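Local coordinates for protein xylose isomerase-like TIM barrel (Anabaena variabilis ATCC 29413, PDB 2QW5) that binds a zinc ion and D-xylose in a TIM barrel and is probably a sugar or sugar-phosphate isomerase or epimerase, at residues L256-T268 with E320-I332. Residues are numbered along the deposited sequence; the frame is centred on the assembly and turned at random.
Sequences LHTSWLPWKSFLT and EAIKVTRKELKKI
Glu320 lays its CB over the centre of the His257 imidazole, a CH-pi contact 3.6 Å from CB to the ring centroid, while Thr258 CG2 lies toward the rim of the opposite face. One residue on, the methyl of Ala321 meets Leu256 CD2, a branch that also reaches Thr325 OG1 at 3.5 Å. Val324 turns CG1 between its backbone N and carbonyl carbon (chi1 72°), which brings this methyl against both the CA of His257 and, at 3.8 Å, CZ2 of Trp263. Thr325 OG1 donates within its own helix to Ala321 O over 2.7 Å. Glu328, bent at chi2 (-66°), passes CG over the five-membered ring of Trp263, 3.7 Å from CG to that centroid; Leu261 CD1 sits on the opposite face of the indole, toward the rim at its six-membered ring. Glu328 OE2 accepts salt bridges from Lys327 NZ and Lys331 NZ, both from one face of its plane. Leu329 CD2 then touches Leu267 CD1, and Ile332 presses CD1 to 3.3 Å from Leu267 CB, a tight fit. The short segments of outer barrel helices 263-273 and 314-332 cross at -72°. With no hydrogen bond between them, apolar and CH-pi packing joins them, the lysines probably keeping Glu328 ionised and its bent chain in place.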
loop_
_atom_site.group_PDB
_atom_site.type_symbol
_atom_site.label_atom_id
_atom_site.label_comp_id
_atom_site.label_asym_id
_atom_site.label_seq_id
_atom_site.Cartn_x
_atom_site.Cartn_y
_atom_site.Cartn_z
ATOM N N LEU A 256 -23.895 15.290 14.483
ATOM C CA LEU A 256 -24.194 16.623 13.916
ATOM C C LEU A 256 -24.414 17.704 14.994
ATOM O O LEU A 256 -24.166 18.890 14.770
ATOM C CB LEU A 256 -25.371 16.481 12.938
ATOM C CG LEU A 256 -25.790 17.654 12.053
ATOM C CD1 LEU A 256 -24.615 18.157 11.192
ATOM C CD2 LEU A 256 -26.990 17.217 11.211
ATOM N N HIS A 257 -24.796 17.289 16.200
ATOM C CA HIS A 257 -25.114 18.233 17.267
ATOM C C HIS A 257 -23.931 18.722 18.117
ATOM O O HIS A 257 -24.115 19.641 18.928
ATOM C CB HIS A 257 -26.223 17.673 18.175
ATOM C CG HIS A 257 -25.834 16.448 18.926
ATOM N ND1 HIS A 257 -25.485 15.272 18.298
ATOM C CD2 HIS A 257 -25.808 16.192 20.258
ATOM C CE1 HIS A 257 -25.235 14.350 19.212
ATOM N NE2 HIS A 257 -25.422 14.883 20.411
ATOM N N THR A 258 -22.746 18.106 17.965
ATOM C CA THR A 258 -21.540 18.537 18.673
ATOM C C THR A 258 -20.453 18.717 17.618
ATOM O O THR A 258 -19.677 17.801 17.306
ATOM C CB THR A 258 -21.154 17.521 19.712
ATOM O OG1 THR A 258 -20.970 16.268 19.053
ATOM C CG2 THR A 258 -22.254 17.391 20.738
ATOM N N SER A 259 -20.418 19.895 17.032
ATOM C CA SER A 259 -19.443 20.104 15.943
ATOM C C SER A 259 -19.264 21.532 15.623
ATOM O O SER A 259 -20.019 22.357 16.088
ATOM C CB SER A 259 -19.901 19.394 14.653
ATOM O OG SER A 259 -20.899 20.101 13.945
ATOM N N TRP A 260 -18.264 21.779 14.765
ATOM C CA TRP A 260 -17.965 23.112 14.258
ATOM C C TRP A 260 -18.667 23.473 12.923
ATOM O O TRP A 260 -18.221 24.382 12.223
ATOM C CB TRP A 260 -16.456 23.262 14.142
ATOM C CG TRP A 260 -15.809 23.452 15.458
ATOM C CD1 TRP A 260 -15.269 22.497 16.259
ATOM C CD2 TRP A 260 -15.669 24.696 16.152
ATOM N NE1 TRP A 260 -14.758 23.078 17.400
ATOM C CE2 TRP A 260 -14.996 24.425 17.361
ATOM C CE3 TRP A 260 -15.976 26.034 15.829
ATOM C CZ2 TRP A 260 -14.644 25.433 18.276
ATOM C CZ3 TRP A 260 -15.637 27.047 16.766
ATOM C CH2 TRP A 260 -14.977 26.724 17.966
ATOM N N LEU A 261 -19.780 22.809 12.584
ATOM C CA LEU A 261 -20.549 23.160 11.374
ATOM C C LEU A 261 -21.045 24.591 11.588
ATOM O O LEU A 261 -21.719 24.835 12.560
ATOM C CB LEU A 261 -21.742 22.215 11.153
ATOM C CG LEU A 261 -22.447 22.211 9.784
ATOM C CD1 LEU A 261 -23.481 21.137 9.821
ATOM C CD2 LEU A 261 -23.106 23.536 9.370
ATOM N N PRO A 262 -20.683 25.534 10.709
ATOM C CA PRO A 262 -21.066 26.946 10.804
ATOM C C PRO A 262 -22.505 27.173 10.319
ATOM O O PRO A 262 -22.762 27.673 9.228
ATOM C CB PRO A 262 -20.017 27.628 9.922
ATOM C CG PRO A 262 -19.742 26.666 8.874
ATOM C CD PRO A 262 -19.865 25.300 9.498
ATOM N N TRP A 263 -23.438 26.758 11.152
ATOM C CA TRP A 263 -24.829 26.764 10.782
ATOM C C TRP A 263 -25.353 28.030 10.156
ATOM O O TRP A 263 -25.968 27.958 9.073
ATOM C CB TRP A 263 -25.697 26.410 11.977
ATOM C CG TRP A 263 -25.481 25.049 12.497
ATOM C CD1 TRP A 263 -24.694 24.691 13.564
ATOM C CD2 TRP A 263 -26.092 23.841 12.020
ATOM N NE1 TRP A 263 -24.777 23.335 13.766
ATOM C CE2 TRP A 263 -25.619 22.787 12.830
ATOM C CE3 TRP A 263 -26.987 23.546 10.972
ATOM C CZ2 TRP A 263 -26.013 21.448 12.625
ATOM C CZ3 TRP A 263 -27.371 22.228 10.768
ATOM C CH2 TRP A 263 -26.905 21.198 11.608
ATOM N N LYS A 264 -25.079 29.164 10.801
ATOM C CA LYS A 264 -25.624 30.460 10.357
ATOM C C LYS A 264 -25.037 30.867 9.025
ATOM O O LYS A 264 -25.783 31.195 8.082
ATOM C CB LYS A 264 -25.362 31.560 11.392
ATOM C CG LYS A 264 -26.054 32.875 11.137
ATOM C CD LYS A 264 -25.629 33.932 12.151
ATOM C CE LYS A 264 -26.454 35.214 11.946
ATOM N NZ LYS A 264 -26.211 36.278 12.981
ATOM N N SER A 265 -23.703 30.831 8.955
ATOM C CA SER A 265 -22.973 31.226 7.732
ATOM C C SER A 265 -23.154 30.333 6.541
ATOM O O SER A 265 -23.080 30.800 5.393
ATOM C CB SER A 265 -21.492 31.365 8.041
ATOM O OG SER A 265 -21.321 32.579 8.704
ATOM N N PHE A 266 -23.398 29.054 6.806
ATOM C CA PHE A 266 -23.636 28.061 5.760
ATOM C C PHE A 266 -25.099 28.104 5.298
ATOM O O PHE A 266 -25.360 28.171 4.115
ATOM C CB PHE A 266 -23.272 26.643 6.243
ATOM C CG PHE A 266 -23.521 25.592 5.218
ATOM C CD1 PHE A 266 -22.663 25.470 4.115
ATOM C CD2 PHE A 266 -24.643 24.749 5.308
ATOM C CE1 PHE A 266 -22.899 24.505 3.131
ATOM C CE2 PHE A 266 -24.905 23.784 4.322
ATOM C CZ PHE A 266 -24.010 23.655 3.227
ATOM N N LEU A 267 -26.049 28.044 6.231
ATOM C CA LEU A 267 -27.458 27.974 5.860
ATOM C C LEU A 267 -28.131 29.277 5.446
ATOM O O LEU A 267 -29.083 29.226 4.655
ATOM C CB LEU A 267 -28.313 27.322 6.973
ATOM C CG LEU A 267 -28.219 25.813 7.253
ATOM C CD1 LEU A 267 -29.125 25.521 8.387
ATOM C CD2 LEU A 267 -28.594 24.974 6.047
ATOM N N THR A 268 -27.710 30.406 5.992
ATOM C CA THR A 268 -28.383 31.676 5.672
ATOM C C THR A 268 -28.474 31.962 4.159
ATOM O O THR A 268 -29.571 32.183 3.673
ATOM C CB THR A 268 -27.804 32.859 6.454
ATOM O OG1 THR A 268 -28.061 32.622 7.843
ATOM C CG2 THR A 268 -28.445 34.175 6.000
ATOM N N GLU A 320 -30.876 13.407 17.446
ATOM C CA GLU A 320 -30.192 14.662 17.804
ATOM C C GLU A 320 -29.862 15.473 16.564
ATOM O O GLU A 320 -29.856 16.703 16.630
ATOM C CB GLU A 320 -28.878 14.395 18.554
ATOM C CG GLU A 320 -29.035 13.751 19.917
ATOM C CD GLU A 320 -29.684 14.657 20.972
ATOM O OE1 GLU A 320 -29.486 15.894 20.954
ATOM O OE2 GLU A 320 -30.397 14.114 21.844
ATOM N N ALA A 321 -29.574 14.778 15.463
ATOM C CA ALA A 321 -29.220 15.439 14.165
ATOM C C ALA A 321 -30.405 16.294 13.605
ATOM O O ALA A 321 -30.224 17.454 13.201
ATOM C CB ALA A 321 -28.762 14.368 13.144
ATOM N N ILE A 322 -31.608 15.709 13.591
ATOM C CA ILE A 322 -32.798 16.418 13.102
ATOM C C ILE A 322 -33.160 17.545 14.077
ATOM O O ILE A 322 -33.540 18.602 13.622
ATOM C CB ILE A 322 -34.003 15.484 12.779
ATOM C CG1 ILE A 322 -35.162 16.257 12.120
ATOM C CG2 ILE A 322 -34.475 14.695 14.030
ATOM C CD1 ILE A 322 -36.093 15.357 11.249
ATOM N N LYS A 323 -33.025 17.307 15.396
ATOM C CA LYS A 323 -33.308 18.316 16.417
ATOM C C LYS A 323 -32.416 19.545 16.235
ATOM O O LYS A 323 -32.929 20.673 16.145
ATOM C CB LYS A 323 -33.233 17.726 17.832
ATOM C CG LYS A 323 -34.419 16.783 18.170
ATOM C CD LYS A 323 -34.174 16.029 19.488
ATOM C CE LYS A 323 -35.341 15.112 19.943
ATOM N NZ LYS A 323 -36.571 15.804 20.455
ATOM N N VAL A 324 -31.107 19.339 16.097
ATOM C CA VAL A 324 -30.182 20.471 15.865
ATOM C C VAL A 324 -30.463 21.190 14.543
ATOM O O VAL A 324 -30.483 22.411 14.517
ATOM C CB VAL A 324 -28.656 20.123 16.062
ATOM C CG1 VAL A 324 -28.091 19.223 14.934
ATOM C CG2 VAL A 324 -27.848 21.414 16.131
ATOM N N THR A 325 -30.680 20.439 13.457
ATOM C CA THR A 325 -30.964 21.012 12.123
ATOM C C THR A 325 -32.207 21.918 12.170
ATOM O O THR A 325 -32.187 23.034 11.644
ATOM C CB THR A 325 -31.133 19.905 11.040
ATOM O OG1 THR A 325 -29.948 19.082 11.013
ATOM C CG2 THR A 325 -31.418 20.497 9.648
ATOM N N ARG A 326 -33.273 21.435 12.805
ATOM C CA ARG A 326 -34.511 22.226 12.960
ATOM C C ARG A 326 -34.328 23.457 13.860
ATOM O O ARG A 326 -34.859 24.536 13.525
ATOM C CB ARG A 326 -35.687 21.361 13.469
ATOM C CG ARG A 326 -36.159 20.405 12.432
ATOM C CD ARG A 326 -37.618 20.064 12.551
ATOM N NE ARG A 326 -38.104 19.234 11.434
ATOM C CZ ARG A 326 -38.378 19.667 10.189
ATOM N NH1 ARG A 326 -38.134 20.927 9.774
ATOM N NH2 ARG A 326 -38.850 18.779 9.313
ATOM N N LYS A 327 -33.539 23.306 14.937
ATOM C CA LYS A 327 -33.231 24.389 15.857
ATOM C C LYS A 327 -32.526 25.508 15.114
ATOM O O LYS A 327 -32.876 26.676 15.238
ATOM C CB LYS A 327 -32.323 23.925 17.006
ATOM C CG LYS A 327 -32.362 24.875 18.209
ATOM C CD LYS A 327 -31.487 24.508 19.422
ATOM C CE LYS A 327 -30.089 25.160 19.390
ATOM N NZ LYS A 327 -29.179 24.585 18.355
ATOM N N GLU A 328 -31.547 25.127 14.314
ATOM C CA GLU A 328 -30.724 26.077 13.561
ATOM C C GLU A 328 -31.441 26.703 12.389
ATOM O O GLU A 328 -31.198 27.878 12.063
ATOM C CB GLU A 328 -29.428 25.386 13.134
ATOM C CG GLU A 328 -28.558 24.988 14.353
ATOM C CD GLU A 328 -28.020 26.168 15.146
ATOM O OE1 GLU A 328 -27.822 27.273 14.578
ATOM O OE2 GLU A 328 -27.778 25.960 16.353
ATOM N N LEU A 329 -32.274 25.909 11.734
ATOM C CA LEU A 329 -33.161 26.420 10.688
ATOM C C LEU A 329 -34.152 27.415 11.307
ATOM O O LEU A 329 -34.350 28.480 10.751
ATOM C CB LEU A 329 -33.909 25.321 9.944
ATOM C CG LEU A 329 -33.099 24.533 8.920
ATOM C CD1 LEU A 329 -33.870 23.250 8.584
ATOM C CD2 LEU A 329 -32.725 25.370 7.665
ATOM N N LYS A 330 -34.726 27.084 12.461
ATOM C CA LYS A 330 -35.644 28.006 13.165
ATOM C C LYS A 330 -34.987 29.356 13.481
ATOM O O LYS A 330 -35.644 30.379 13.342
ATOM C CB LYS A 330 -36.211 27.369 14.434
ATOM C CG LYS A 330 -37.321 28.158 15.100
ATOM C CD LYS A 330 -37.861 27.409 16.307
ATOM C CE LYS A 330 -38.890 28.243 17.072
ATOM N NZ LYS A 330 -40.072 28.513 16.224
ATOM N N LYS A 331 -33.709 29.358 13.876
ATOM C CA LYS A 331 -32.961 30.588 14.155
ATOM C C LYS A 331 -32.811 31.500 12.952
ATOM O O LYS A 331 -32.783 32.706 13.120
ATOM C CB LYS A 331 -31.552 30.306 14.678
ATOM C CG LYS A 331 -31.484 29.721 16.056
ATOM C CD LYS A 331 -30.039 29.506 16.450
ATOM C CE LYS A 331 -29.905 28.659 17.679
ATOM N NZ LYS A 331 -28.478 28.330 17.918
ATOM N N ILE A 332 -32.705 30.929 11.761
ATOM C CA ILE A 332 -32.555 31.696 10.523
ATOM C C ILE A 332 -33.883 32.347 10.097
ATOM O O ILE A 332 -33.858 33.433 9.528
ATOM C CB ILE A 332 -31.951 30.807 9.400
ATOM C CG1 ILE A 332 -30.530 30.404 9.795
ATOM C CG2 ILE A 332 -31.895 31.531 8.030
ATOM C CD1 ILE A 332 -30.016 29.347 8.960
#